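Local coordinates for chitin-binding domain 3 protein (PDB 5OPF) that is a copper-dependent lytic polysaccharide monooxygenase that probably breaks glycosidic bonds in cellulose or related polysaccharides by oxidation, at residues 62-67 against 129-134; 68-73 against 186-191; 116-121 against 168-173. All blocks are in the same frame, centred on the assembly; numbering follows the deposited sequence.

Contact 1: residues 62-67 against 129-134; sequences GAIPDG and LRWSDL
Gly67 N donates to Leu129 O at 2.9 Å where two loops pass one another, and beside this backbone bond the CA atoms of Asp66 and Arg130 come to 4.6 Å. Most of the side-chain work falls to the carboxylate of Asp66. With CG anti to its own carbonyl carbon (chi1 -76°), the group reaches the start of the short 3-10 turn 131-133, and its two oxygens take different tasks. Asp66 OD1 accepts the backbone N-H of Trp131, 3.0 Å from N; that bond is nearly straight, but the donor arrives from above the carboxylate plane. Asp66 OD2 lies 3.3 Å from Arg130 NH1 at the edge of the guanidinium, whose plane is turned 75° against the carboxylate. In this salt bridge one nitrogen meets one oxygen, in a weak hydrogen bond. A water donates to Asp66 OD2 at 2.8 Å and accepts from Ser132 N, carrying the carboxylate's grip to a second amide of the turn. The N-H of Arg130 is taken within its own segment by Asp133 OD2. Further along, Trp131 NE1 donates a hydrogen bond to Ile64 O, 2.9 Å away, lying in the carbonyl plane and close to the ring plane. Ile64, the first residue to leave helix 60-63, crosses the indole at about a right angle, its CB 4.2 Å from Trp131 CZ2. Leu69 and Ile175 also pack on the indole. Here the contact docks part of the long, partly helical region between strands 2-6 and 97-104 onto the loop before strand 134-140, in the beta sandwich of lytic polysaccharide monooxygenases.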
ATOM      1  N   GLY A  62      10.331 -13.974   2.100  1.00  9.91           N
ATOM      2  CA  GLY A  62      11.594 -14.136   2.797  1.00 11.55           C
ATOM      3  C   GLY A  62      12.166 -12.812   3.264  1.00 12.21           C
ATOM      4  O   GLY A  62      12.805 -12.738   4.324  1.00 17.35           O
ATOM      5  N   ALA A  63      11.945 -11.754   2.497  1.00  9.57           N
ATOM      6  CA  ALA A  63      12.504 -10.445   2.808  1.00  9.88           C
ATOM      7  C   ALA A  63      11.666  -9.640   3.791  1.00 11.58           C
ATOM      8  O   ALA A  63      12.167  -8.646   4.336  1.00 12.89           O
ATOM      9  CB  ALA A  63      12.662  -9.635   1.523  1.00 11.67           C
ATOM     10  N   ILE A  64      10.418 -10.028   4.030  1.00  8.23           N
ATOM     11  CA  ILE A  64       9.476  -9.179   4.755  1.00  9.81           C
ATOM     12  C   ILE A  64       8.845  -9.964   5.898  1.00  7.17           C
ATOM     13  O   ILE A  64       7.870 -10.700   5.679  1.00  7.87           O
ATOM     14  CB  ILE A  64       8.428  -8.610   3.797  1.00  8.26           C
ATOM     15  CG1 ILE A  64       9.147  -7.699   2.800  1.00 12.24           C
ATOM     16  CG2 ILE A  64       7.339  -7.855   4.564  1.00  9.69           C
ATOM     17  CD1 ILE A  64       8.272  -7.232   1.716  1.00 15.00           C
ATOM     18  N   PRO A  65       9.366  -9.857   7.114  1.00  8.22           N
ATOM     19  CA  PRO A  65       8.773 -10.601   8.232  1.00  8.18           C
ATOM     20  C   PRO A  65       7.355 -10.152   8.542  1.00  6.67           C
ATOM     21  O   PRO A  65       6.971  -9.004   8.314  1.00  6.89           O
ATOM     22  CB  PRO A  65       9.705 -10.278   9.402  1.00  9.98           C
ATOM     23  CG  PRO A  65      11.005  -9.898   8.779  1.00 11.71           C
ATOM     24  CD  PRO A  65      10.622  -9.195   7.508  1.00 10.20           C
ATOM     25  N   ASP A  66       6.588 -11.071   9.127  1.00  7.30           N
ATOM     26  CA  ASP A  66       5.270 -10.728   9.636  1.00  6.60           C
ATOM     27  C   ASP A  66       5.377  -9.519  10.558  1.00  7.16           C
ATOM     28  O   ASP A  66       6.323  -9.390  11.340  1.00  7.94           O
ATOM     29  CB  ASP A  66       4.665 -11.908  10.415  1.00  7.47           C
ATOM     30  CG  ASP A  66       4.145 -13.028   9.519  1.00  7.17           C
ATOM     31  OD1 ASP A  66       4.083 -12.862   8.282  1.00  7.16           O
ATOM     32  OD2 ASP A  66       3.783 -14.083  10.089  1.00  9.07           O
ATOM     33  N   GLY A  67       4.382  -8.642  10.478  1.00  6.53           N
ATOM     34  CA  GLY A  67       4.369  -7.413  11.243  1.00  7.21           C
ATOM     35  C   GLY A  67       5.152  -6.274  10.627  1.00  6.10           C
ATOM     36  O   GLY A  67       5.145  -5.166  11.185  1.00  6.54           O
ATOM     37  N   LEU A 129      -0.226  -7.285  10.790  1.00  7.50           N
ATOM     38  CA  LEU A 129      -0.520  -7.932   9.518  1.00  7.02           C
ATOM     39  C   LEU A 129       0.515  -9.014   9.246  1.00  7.21           C
ATOM     40  O   LEU A 129       1.723  -8.760   9.300  1.00  7.78           O
ATOM     41  CB  LEU A 129      -0.513  -6.902   8.393  1.00  7.12           C
ATOM     42  CG  LEU A 129      -0.924  -7.415   7.009  1.00  6.64           C
ATOM     43  CD1 LEU A 129      -2.359  -7.893   6.995  1.00  8.61           C
ATOM     44  CD2 LEU A 129      -0.700  -6.338   5.976  1.00  6.93           C
ATOM     45  N   ARG A 130       0.035 -10.226   8.967  1.00  7.16           N
ATOM     46  CA  ARG A 130       0.870 -11.383   8.674  1.00  7.42           C
ATOM     47  C   ARG A 130       0.606 -11.875   7.255  1.00  7.00           C
ATOM     48  O   ARG A 130      -0.497 -11.725   6.722  1.00  6.63           O
ATOM     49  CB  ARG A 130       0.521 -12.544   9.605  1.00  9.28           C
ATOM     50  CG  ARG A 130       0.586 -12.209  11.055  1.00 11.05           C
ATOM     51  CD  ARG A 130       0.164 -13.391  11.910  1.00 14.48           C
ATOM     52  NE  ARG A 130       0.413 -13.101  13.308  1.00 22.44           N
ATOM     53  CZ  ARG A 130       1.621 -13.061  13.862  1.00 18.35           C
ATOM     54  NH1 ARG A 130       2.714 -13.314  13.142  1.00 19.80           N
ATOM     55  NH2 ARG A 130       1.731 -12.772  15.145  1.00 21.93           N
ATOM     56  N   TRP A 131       1.614 -12.501   6.651  1.00  6.25           N
ATOM     57  CA  TRP A 131       1.406 -13.112   5.345  1.00  6.25           C
ATOM     58  C   TRP A 131       0.245 -14.104   5.368  1.00  6.04           C
ATOM     59  O   TRP A 131      -0.538 -14.178   4.410  1.00  6.69           O
ATOM     60  CB  TRP A 131       2.690 -13.780   4.861  1.00  6.59           C
ATOM     61  CG  TRP A 131       3.725 -12.811   4.365  1.00  6.91           C
ATOM     62  CD1 TRP A 131       4.773 -12.294   5.068  1.00  6.44           C
ATOM     63  CD2 TRP A 131       3.819 -12.255   3.044  1.00  6.79           C
ATOM     64  NE1 TRP A 131       5.503 -11.446   4.277  1.00  7.46           N
ATOM     65  CE2 TRP A 131       4.940 -11.407   3.031  1.00  7.32           C
ATOM     66  CE3 TRP A 131       3.057 -12.375   1.883  1.00  8.75           C
ATOM     67  CZ2 TRP A 131       5.336 -10.701   1.897  1.00  8.13           C
ATOM     68  CZ3 TRP A 131       3.449 -11.664   0.756  1.00 11.04           C
ATOM     69  CH2 TRP A 131       4.583 -10.849   0.775  1.00  9.16           C
ATOM     70  N   SER A 132       0.094 -14.860   6.459  1.00  5.98           N
ATOM     71  CA  SER A 132      -0.971 -15.861   6.538  1.00  7.25           C
ATOM     72  C   SER A 132      -2.361 -15.244   6.642  1.00  6.50           C
ATOM     73  O   SER A 132      -3.360 -15.958   6.471  1.00  7.53           O
ATOM     74  CB  SER A 132      -0.722 -16.798   7.723  1.00  9.42           C
ATOM     75  OG  SER A 132      -0.773 -16.102   8.947  1.00 11.25           O
ATOM     76  N   ASP A 133      -2.458 -13.955   6.940  1.00  6.21           N
ATOM     77  CA  ASP A 133      -3.743 -13.268   6.890  1.00  6.11           C
ATOM     78  C   ASP A 133      -4.199 -12.942   5.473  1.00  6.12           C
ATOM     79  O   ASP A 133      -5.367 -12.566   5.298  1.00  7.34           O
ATOM     80  CB  ASP A 133      -3.670 -11.943   7.649  1.00  6.96           C
ATOM     81  CG  ASP A 133      -3.441 -12.114   9.138  1.00  8.67           C
ATOM     82  OD1 ASP A 133      -4.138 -12.948   9.746  1.00 10.75           O
ATOM     83  OD2 ASP A 133      -2.569 -11.392   9.691  1.00  9.31           O
ATOM     84  N   LEU A 134      -3.336 -13.081   4.470  1.00  6.31           N
ATOM     85  CA  LEU A 134      -3.587 -12.568   3.126  1.00  6.07           C
ATOM     86  C   LEU A 134      -3.956 -13.675   2.145  1.00  6.35           C
ATOM     87  O   LEU A 134      -3.373 -14.766   2.159  1.00  9.26           O
ATOM     88  CB  LEU A 134      -2.341 -11.874   2.587  1.00  6.79           C
ATOM     89  CG  LEU A 134      -1.942 -10.587   3.293  1.00  8.42           C
ATOM     90  CD1 LEU A 134      -0.611 -10.105   2.729  1.00  9.67           C
ATOM     91  CD2 LEU A 134      -3.004  -9.503   3.156  1.00  8.12           C
TER
HETATM   92  O   HOH W   1       2.258 -15.536   8.316  1.00 10.44           O

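Contact 2: residues 68-73 against 186-191; sequences QLCSGG and YLCSDV
Cys70 and Cys188 are joined by a disulfide, SG to SG 2.0 Å, that ties the loop 68-73 to strand 183-192. Both half-cystines have the same first torsion, each SG anti to its own carbonyl carbon and beside its backbone N (chi1 -59° at Cys70, -71° at Cys188). The S-S torsion of -87° is close to the relaxed right angle and left-handed in sense, and the bridge spans CA atoms only 5.3 Å apart. Beside it a water holds the two backbones together: it donates to Cys70 O at 2.8 Å and to Tyr186 O at 2.9 Å, and accepts from Cys188 N at 2.9 Å. The loop half is a type I beta turn from Leu69 to Gly72, closed by Gly72 N to Leu69 O at 3.1 Å, and the bridge secures it to a strand of the beta sandwich. Tyr186 sits next to the turn on the same side of the strand as Cys188, its CG likewise anti to the carbonyl carbon and beside the backbone N. Its CB is 4.0 Å from Gly72 CA, and its ring meets that carbon obliquely. Gly72 has left-handed helical backbone angles and brings only a bare CA to this spot, while Leu69 O also approaches the Tyr186 CB. From CG the ring leads away from the turn, and its hydroxyl hydrogen-bonds with Ser184 OG and His60 ND1. On the other side of the strand Leu187 packs on Ser3 and Val4 of strand 2-6. The side chain of Tyr186 lies about 13 Å from the bound copper.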
ATOM      1  N   GLN A  68       5.830  -6.516   9.503  1.00  6.03           N
ATOM      2  CA  GLN A  68       6.602  -5.507   8.787  1.00  5.96           C
ATOM      3  C   GLN A  68       6.144  -5.382   7.339  1.00  5.71           C
ATOM      4  O   GLN A  68       6.852  -4.804   6.513  1.00  6.29           O
ATOM      5  CB  GLN A  68       8.095  -5.827   8.833  1.00  6.28           C
ATOM      6  CG  GLN A  68       8.652  -5.906  10.238  1.00  7.40           C
ATOM      7  CD  GLN A  68      10.052  -6.445  10.299  1.00  8.02           C
ATOM      8  OE1 GLN A  68      10.394  -7.210  11.224  1.00 10.05           O
ATOM      9  NE2 GLN A  68      10.873  -6.057   9.360  1.00  7.03           N
ATOM     10  N   LEU A  69       4.963  -5.903   7.005  1.00  6.15           N
ATOM     11  CA  LEU A  69       4.519  -5.852   5.609  1.00  5.49           C
ATOM     12  C   LEU A  69       4.345  -4.415   5.127  1.00  5.23           C
ATOM     13  O   LEU A  69       4.765  -4.068   4.017  1.00  5.52           O
ATOM     14  CB  LEU A  69       3.227  -6.655   5.410  1.00  5.63           C
ATOM     15  CG  LEU A  69       3.433  -8.163   5.219  1.00  5.88           C
ATOM     16  CD1 LEU A  69       3.959  -8.845   6.471  1.00  6.55           C
ATOM     17  CD2 LEU A  69       2.163  -8.824   4.749  1.00  6.23           C
ATOM     18  N   CYS A  70       3.724  -3.563   5.945  1.00  5.45           N
ATOM     19  CA  CYS A  70       3.361  -2.228   5.475  1.00  6.21           C
ATOM     20  C   CYS A  70       4.548  -1.273   5.367  1.00  5.47           C
ATOM     21  O   CYS A  70       4.429  -0.233   4.701  1.00  6.39           O
ATOM     22  CB  CYS A  70       2.252  -1.642   6.345  1.00  6.67           C
ATOM     23  SG  CYS A  70       0.737  -2.639   6.361  1.00  6.64           S
ATOM     24  N   SER A  71       5.674  -1.593   6.008  1.00  5.79           N
ATOM     25  CA  SER A  71       6.909  -0.837   5.859  1.00  6.88           C
ATOM     26  C   SER A  71       7.871  -1.476   4.868  1.00  6.69           C
ATOM     27  O   SER A  71       9.018  -1.027   4.761  1.00  7.48           O
ATOM     28  CB  SER A  71       7.614  -0.708   7.198  1.00  7.39           C
ATOM     29  OG  SER A  71       8.127  -1.957   7.598  1.00  6.68           O
ATOM     30  N   GLY A  72       7.453  -2.517   4.157  1.00  6.93           N
ATOM     31  CA  GLY A  72       8.351  -3.192   3.228  1.00  7.29           C
ATOM     32  C   GLY A  72       9.525  -3.853   3.920  1.00  6.85           C
ATOM     33  O   GLY A  72      10.638  -3.849   3.378  1.00  8.17           O
ATOM     34  N   GLY A  73       9.309  -4.425   5.101  1.00  7.42           N
ATOM     35  CA  GLY A  73      10.412  -5.008   5.845  1.00  7.69           C
ATOM     36  C   GLY A  73      11.341  -3.956   6.409  1.00  7.08           C
ATOM     37  O   GLY A  73      12.562  -4.157   6.439  1.00  7.88           O
ATOM     38  N   TYR A 186       5.733  -2.230  -1.839  1.00  5.22           N
ATOM     39  CA  TYR A 186       4.883  -2.945  -0.889  1.00  5.49           C
ATOM     40  C   TYR A 186       3.872  -1.968  -0.301  1.00  5.05           C
ATOM     41  O   TYR A 186       4.234  -1.119   0.521  1.00  5.90           O
ATOM     42  CB  TYR A 186       5.748  -3.566   0.214  1.00  6.09           C
ATOM     43  CG  TYR A 186       6.761  -4.516  -0.375  1.00  6.34           C
ATOM     44  CD1 TYR A 186       6.413  -5.826  -0.672  1.00  6.81           C
ATOM     45  CD2 TYR A 186       8.051  -4.100  -0.666  1.00  6.50           C
ATOM     46  CE1 TYR A 186       7.327  -6.696  -1.268  1.00  6.77           C
ATOM     47  CE2 TYR A 186       8.972  -4.954  -1.248  1.00  6.18           C
ATOM     48  CZ  TYR A 186       8.611  -6.253  -1.551  1.00  6.91           C
ATOM     49  OH  TYR A 186       9.550  -7.089  -2.123  1.00  7.05           O
ATOM     50  N   LEU A 187       2.613  -2.057  -0.740  1.00  5.21           N
ATOM     51  CA  LEU A 187       1.607  -1.044  -0.419  1.00  5.23           C
ATOM     52  C   LEU A 187       0.437  -1.638   0.356  1.00  5.12           C
ATOM     53  O   LEU A 187      -0.356  -2.412  -0.201  1.00  5.62           O
ATOM     54  CB  LEU A 187       1.068  -0.396  -1.692  1.00  6.08           C
ATOM     55  CG  LEU A 187       2.029   0.353  -2.615  1.00  7.83           C
ATOM     56  CD1 LEU A 187       2.986   1.239  -1.834  1.00 11.16           C
ATOM     57  CD2 LEU A 187       2.777  -0.630  -3.529  1.00 11.15           C
ATOM     58  N   CYS A 188       0.283  -1.233   1.619  1.00  4.81           N
ATOM     59  CA  CYS A 188      -0.921  -1.542   2.393  1.00  5.39           C
ATOM     60  C   CYS A 188      -1.952  -0.451   2.181  1.00  4.63           C
ATOM     61  O   CYS A 188      -1.611   0.732   2.294  1.00  5.38           O
ATOM     62  CB  CYS A 188      -0.603  -1.587   3.887  1.00  6.08           C
ATOM     63  SG  CYS A 188       0.360  -3.001   4.381  1.00  6.30           S
ATOM     64  N   SER A 189      -3.205  -0.841   1.926  1.00  4.74           N
ATOM     65  CA  SER A 189      -4.319   0.106   1.840  1.00  4.97           C
ATOM     66  C   SER A 189      -5.449  -0.348   2.759  1.00  4.74           C
ATOM     67  O   SER A 189      -5.917  -1.493   2.658  1.00  5.44           O
ATOM     68  CB  SER A 189      -4.898   0.196   0.422  1.00  5.23           C
ATOM     69  OG  SER A 189      -3.915   0.576  -0.514  1.00  5.29           O
ATOM     70  N   ASP A 190      -5.913   0.550   3.623  1.00  4.82           N
ATOM     71  CA  ASP A 190      -7.028   0.237   4.507  1.00  5.11           C
ATOM     72  C   ASP A 190      -8.354   0.476   3.799  1.00  5.03           C
ATOM     73  O   ASP A 190      -8.585   1.538   3.213  1.00  5.28           O
ATOM     74  CB  ASP A 190      -6.921   1.062   5.785  1.00  5.16           C
ATOM     75  CG  ASP A 190      -5.633   0.785   6.520  1.00  5.26           C
ATOM     76  OD1 ASP A 190      -5.556  -0.300   7.142  1.00  6.02           O
ATOM     77  OD2 ASP A 190      -4.692   1.637   6.440  1.00  5.42           O
ATOM     78  N   VAL A 191      -9.222  -0.536   3.846  1.00  5.08           N
ATOM     79  CA  VAL A 191     -10.504  -0.489   3.157  1.00  5.42           C
ATOM     80  C   VAL A 191     -11.601  -0.995   4.079  1.00  5.43           C
ATOM     81  O   VAL A 191     -11.347  -1.642   5.097  1.00  5.49           O
ATOM     82  CB  VAL A 191     -10.497  -1.295   1.836  1.00  5.65           C
ATOM     83  CG1 VAL A 191      -9.448  -0.753   0.890  1.00  6.20           C
ATOM     84  CG2 VAL A 191     -10.297  -2.781   2.099  1.00  6.14           C
TER
HETATM   85  O   HOH W   2       2.693   0.161   2.573  1.00  6.17           O

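Contact 3: residues 116-121 against 168-173; sequences YVTKQG and GRHVVY
Thr118 OG1 is gripped twice by the facing strand: Val171 N donates to it at 3.0 Å in a nearly straight bond, and His170 ND1 lies 2.7 Å from it in a hydrogen bond either atom could donate. The hydroxyl reaches both because chi1 of 48° sets OG1 between the backbone N and the carbonyl carbon. The other ring nitrogen, His170 NE2, donates to Gln120 OE1 at 2.9 Å, arriving from above the amide plane; Gln120 bends at chi2 to come within reach. The imidazole is thus held at both nitrogens, edge-on, which fixes its rotation. Past it the strands pair antiparallel. Val117 and Val172 come first, a non-hydrogen-bonded pair with Val117 CG2 4.1 Å from Val172 CG2. Tyr116 and Tyr173 then form a hydrogen-bonded pair: Tyr116 N to Tyr173 O and Tyr173 N to Tyr116 O are both 2.8 Å, and Tyr173 O also lies at the edge of the Tyr116 ring. The valines face Phe98 of strand 97-104, while Tyr173 and Thr118 touch Leu134 on the other side. In the mixed sheet, strand 110-118 is flanked further out by strand 134-140, and strand 169-178 by strand 183-192.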
ATOM      1  N   TYR A 116      -3.434  -8.703  -2.735  1.00  5.28           N
ATOM      2  CA  TYR A 116      -3.895  -9.571  -1.663  1.00  5.35           C
ATOM      3  C   TYR A 116      -4.902  -8.806  -0.806  1.00  5.37           C
ATOM      4  O   TYR A 116      -4.816  -7.581  -0.663  1.00  5.62           O
ATOM      5  CB  TYR A 116      -2.720  -9.970  -0.746  1.00  5.45           C
ATOM      6  CG  TYR A 116      -1.636 -10.767  -1.427  1.00  5.52           C
ATOM      7  CD1 TYR A 116      -0.602 -10.145  -2.111  1.00  5.89           C
ATOM      8  CD2 TYR A 116      -1.649 -12.148  -1.393  1.00  6.17           C
ATOM      9  CE1 TYR A 116       0.370 -10.877  -2.747  1.00  7.41           C
ATOM     10  CE2 TYR A 116      -0.671 -12.890  -2.032  1.00  8.42           C
ATOM     11  CZ  TYR A 116       0.332 -12.242  -2.712  1.00  6.92           C
ATOM     12  OH  TYR A 116       1.319 -12.966  -3.363  1.00 11.52           O
ATOM     13  N   VAL A 117      -5.842  -9.528  -0.190  1.00  5.17           N
ATOM     14  CA  VAL A 117      -6.754  -8.948   0.788  1.00  5.87           C
ATOM     15  C   VAL A 117      -6.799  -9.856   2.006  1.00  5.31           C
ATOM     16  O   VAL A 117      -6.807 -11.088   1.889  1.00  5.79           O
ATOM     17  CB  VAL A 117      -8.167  -8.716   0.208  1.00  6.08           C
ATOM     18  CG1 VAL A 117      -9.161  -8.270   1.281  1.00  8.36           C
ATOM     19  CG2 VAL A 117      -8.118  -7.685  -0.912  1.00  7.97           C
ATOM     20  N   THR A 118      -6.889  -9.239   3.181  1.00  5.18           N
ATOM     21  CA  THR A 118      -7.009  -9.981   4.421  1.00  5.43           C
ATOM     22  C   THR A 118      -8.271 -10.837   4.438  1.00  6.00           C
ATOM     23  O   THR A 118      -9.293 -10.522   3.814  1.00  6.24           O
ATOM     24  CB  THR A 118      -6.955  -9.031   5.628  1.00  5.71           C
ATOM     25  OG1 THR A 118      -7.834  -7.922   5.434  1.00  5.58           O
ATOM     26  CG2 THR A 118      -5.549  -8.508   5.808  1.00  5.89           C
ATOM     27  N   LYS A 119      -8.164 -11.947   5.152  1.00  5.91           N
ATOM     28  CA  LYS A 119      -9.249 -12.894   5.312  1.00  6.86           C
ATOM     29  C   LYS A 119     -10.221 -12.429   6.393  1.00  6.61           C
ATOM     30  O   LYS A 119      -9.834 -11.809   7.388  1.00  7.18           O
ATOM     31  CB  LYS A 119      -8.664 -14.253   5.701  1.00  8.19           C
ATOM     32  CG  LYS A 119      -7.744 -14.843   4.646  1.00  8.63           C
ATOM     33  CD  LYS A 119      -6.775 -15.883   5.214  1.00  9.55           C
ATOM     34  CE  LYS A 119      -5.787 -16.343   4.157  1.00 12.17           C
ATOM     35  NZ  LYS A 119      -4.879 -17.413   4.669  1.00 12.28           N
ATOM     36  N   GLN A 120     -11.503 -12.743   6.198  1.00  6.89           N
ATOM     37  CA  GLN A 120     -12.488 -12.440   7.226  1.00  7.45           C
ATOM     38  C   GLN A 120     -12.057 -13.067   8.544  1.00  7.90           C
ATOM     39  O   GLN A 120     -11.665 -14.238   8.597  1.00  9.09           O
ATOM     40  CB  GLN A 120     -13.875 -12.929   6.814  1.00  7.88           C
ATOM     41  CG  GLN A 120     -15.003 -12.343   7.662  1.00  7.91           C
ATOM     42  CD  GLN A 120     -15.238 -10.861   7.418  1.00  7.27           C
ATOM     43  OE1 GLN A 120     -14.786 -10.304   6.419  1.00  7.01           O
ATOM     44  NE2 GLN A 120     -15.949 -10.216   8.339  1.00  8.58           N
ATOM     45  N   GLY A 121     -12.124 -12.274   9.610  1.00  8.36           N
ATOM     46  CA  GLY A 121     -11.617 -12.646  10.913  1.00  9.90           C
ATOM     47  C   GLY A 121     -10.377 -11.874  11.323  1.00 10.31           C
ATOM     48  O   GLY A 121     -10.121 -11.734  12.526  1.00 12.65           O
ATOM     49  N   GLY A 168     -16.783  -5.312   6.325  1.00  6.52           N
ATOM     50  CA  GLY A 168     -16.104  -4.469   7.289  1.00  6.31           C
ATOM     51  C   GLY A 168     -14.644  -4.186   6.938  1.00  5.97           C
ATOM     52  O   GLY A 168     -14.188  -4.322   5.795  1.00  5.88           O
ATOM     53  N   ARG A 169     -13.914  -3.768   7.974  1.00  5.83           N
ATOM     54  CA  ARG A 169     -12.543  -3.287   7.837  1.00  5.57           C
ATOM     55  C   ARG A 169     -11.584  -4.405   7.446  1.00  5.43           C
ATOM     56  O   ARG A 169     -11.566  -5.478   8.063  1.00  5.83           O
ATOM     57  CB  ARG A 169     -12.091  -2.696   9.171  1.00  5.96           C
ATOM     58  CG  ARG A 169     -10.625  -2.309   9.236  1.00  6.03           C
ATOM     59  CD  ARG A 169     -10.232  -1.745  10.583  1.00  6.95           C
ATOM     60  NE  ARG A 169     -10.672  -0.377  10.833  1.00  6.78           N
ATOM     61  CZ  ARG A 169      -9.978   0.703  10.467  1.00  6.61           C
ATOM     62  NH1 ARG A 169      -8.842   0.568   9.803  1.00  6.85           N
ATOM     63  NH2 ARG A 169     -10.402   1.916  10.780  1.00  8.00           N
ATOM     64  N   HIS A 170     -10.741  -4.107   6.453  1.00  5.28           N
ATOM     65  CA  HIS A 170      -9.754  -5.032   5.903  1.00  5.17           C
ATOM     66  C   HIS A 170      -8.523  -4.253   5.448  1.00  5.00           C
ATOM     67  O   HIS A 170      -8.502  -3.021   5.470  1.00  5.22           O
ATOM     68  CB  HIS A 170     -10.385  -5.866   4.776  1.00  5.30           C
ATOM     69  CG  HIS A 170     -11.154  -7.018   5.304  1.00  5.50           C
ATOM     70  ND1 HIS A 170     -10.510  -8.126   5.806  1.00  5.73           N
ATOM     71  CD2 HIS A 170     -12.482  -7.215   5.480  1.00  5.73           C
ATOM     72  CE1 HIS A 170     -11.422  -8.970   6.254  1.00  5.85           C
ATOM     73  NE2 HIS A 170     -12.623  -8.441   6.077  1.00  6.13           N
ATOM     74  N   VAL A 171      -7.491  -4.997   5.045  1.00  4.93           N
ATOM     75  CA  VAL A 171      -6.292  -4.419   4.453  1.00  4.88           C
ATOM     76  C   VAL A 171      -6.043  -5.088   3.106  1.00  4.81           C
ATOM     77  O   VAL A 171      -6.102  -6.319   2.989  1.00  5.65           O
ATOM     78  CB  VAL A 171      -5.066  -4.574   5.378  1.00  5.11           C
ATOM     79  CG1 VAL A 171      -3.839  -3.910   4.769  1.00  6.50           C
ATOM     80  CG2 VAL A 171      -5.344  -3.970   6.758  1.00  6.54           C
ATOM     81  N   VAL A 172      -5.780  -4.265   2.094  1.00  4.76           N
ATOM     82  CA  VAL A 172      -5.281  -4.695   0.796  1.00  4.78           C
ATOM     83  C   VAL A 172      -3.761  -4.572   0.831  1.00  5.02           C
ATOM     84  O   VAL A 172      -3.212  -3.576   1.313  1.00  5.38           O
ATOM     85  CB  VAL A 172      -5.866  -3.816  -0.329  1.00  5.27           C
ATOM     86  CG1 VAL A 172      -5.452  -4.344  -1.698  1.00  5.37           C
ATOM     87  CG2 VAL A 172      -7.387  -3.717  -0.225  1.00  7.15           C
ATOM     88  N   TYR A 173      -3.067  -5.590   0.327  1.00  4.76           N
ATOM     89  CA  TYR A 173      -1.612  -5.550   0.203  1.00  4.95           C
ATOM     90  C   TYR A 173      -1.271  -5.756  -1.258  1.00  4.81           C
ATOM     91  O   TYR A 173      -1.583  -6.807  -1.833  1.00  5.40           O
ATOM     92  CB  TYR A 173      -0.945  -6.635   1.033  1.00  5.31           C
ATOM     93  CG  TYR A 173       0.544  -6.477   1.261  1.00  4.92           C
ATOM     94  CD1 TYR A 173       1.077  -5.296   1.791  1.00  5.87           C
ATOM     95  CD2 TYR A 173       1.424  -7.529   1.023  1.00  6.09           C
ATOM     96  CE1 TYR A 173       2.435  -5.164   2.065  1.00  5.67           C
ATOM     97  CE2 TYR A 173       2.776  -7.409   1.303  1.00  5.68           C
ATOM     98  CZ  TYR A 173       3.271  -6.235   1.833  1.00  5.22           C
ATOM     99  OH  TYR A 173       4.609  -6.156   2.163  1.00  6.16           O
TER

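How the contacts relate
The three contacts sit in one patch of the sandwich, their centres about 10 to 13 Å apart. Contacts 2 and 3 each use one of two neighbouring strands, 183-192 and 169-178, joined by Ser189 N to Val172 O at 2.8 Å, and the Tyr173 hydroxyl of contact 3 reaches Leu69 O of contact 2, also at 2.8 Å. Contact 1 borders both: Leu69 CD1 of contact 2 packs 3.6 Å from Leu129 O, and Lys119 NZ of contact 3 lies 2.8 Å from Ser132 O. Along the chain, contact 3 is nested inside the loop that the disulfide closes. Of the copper ligands His1, His108 and Tyr185, the last directly precedes the strand segment 186-191 of contact 2.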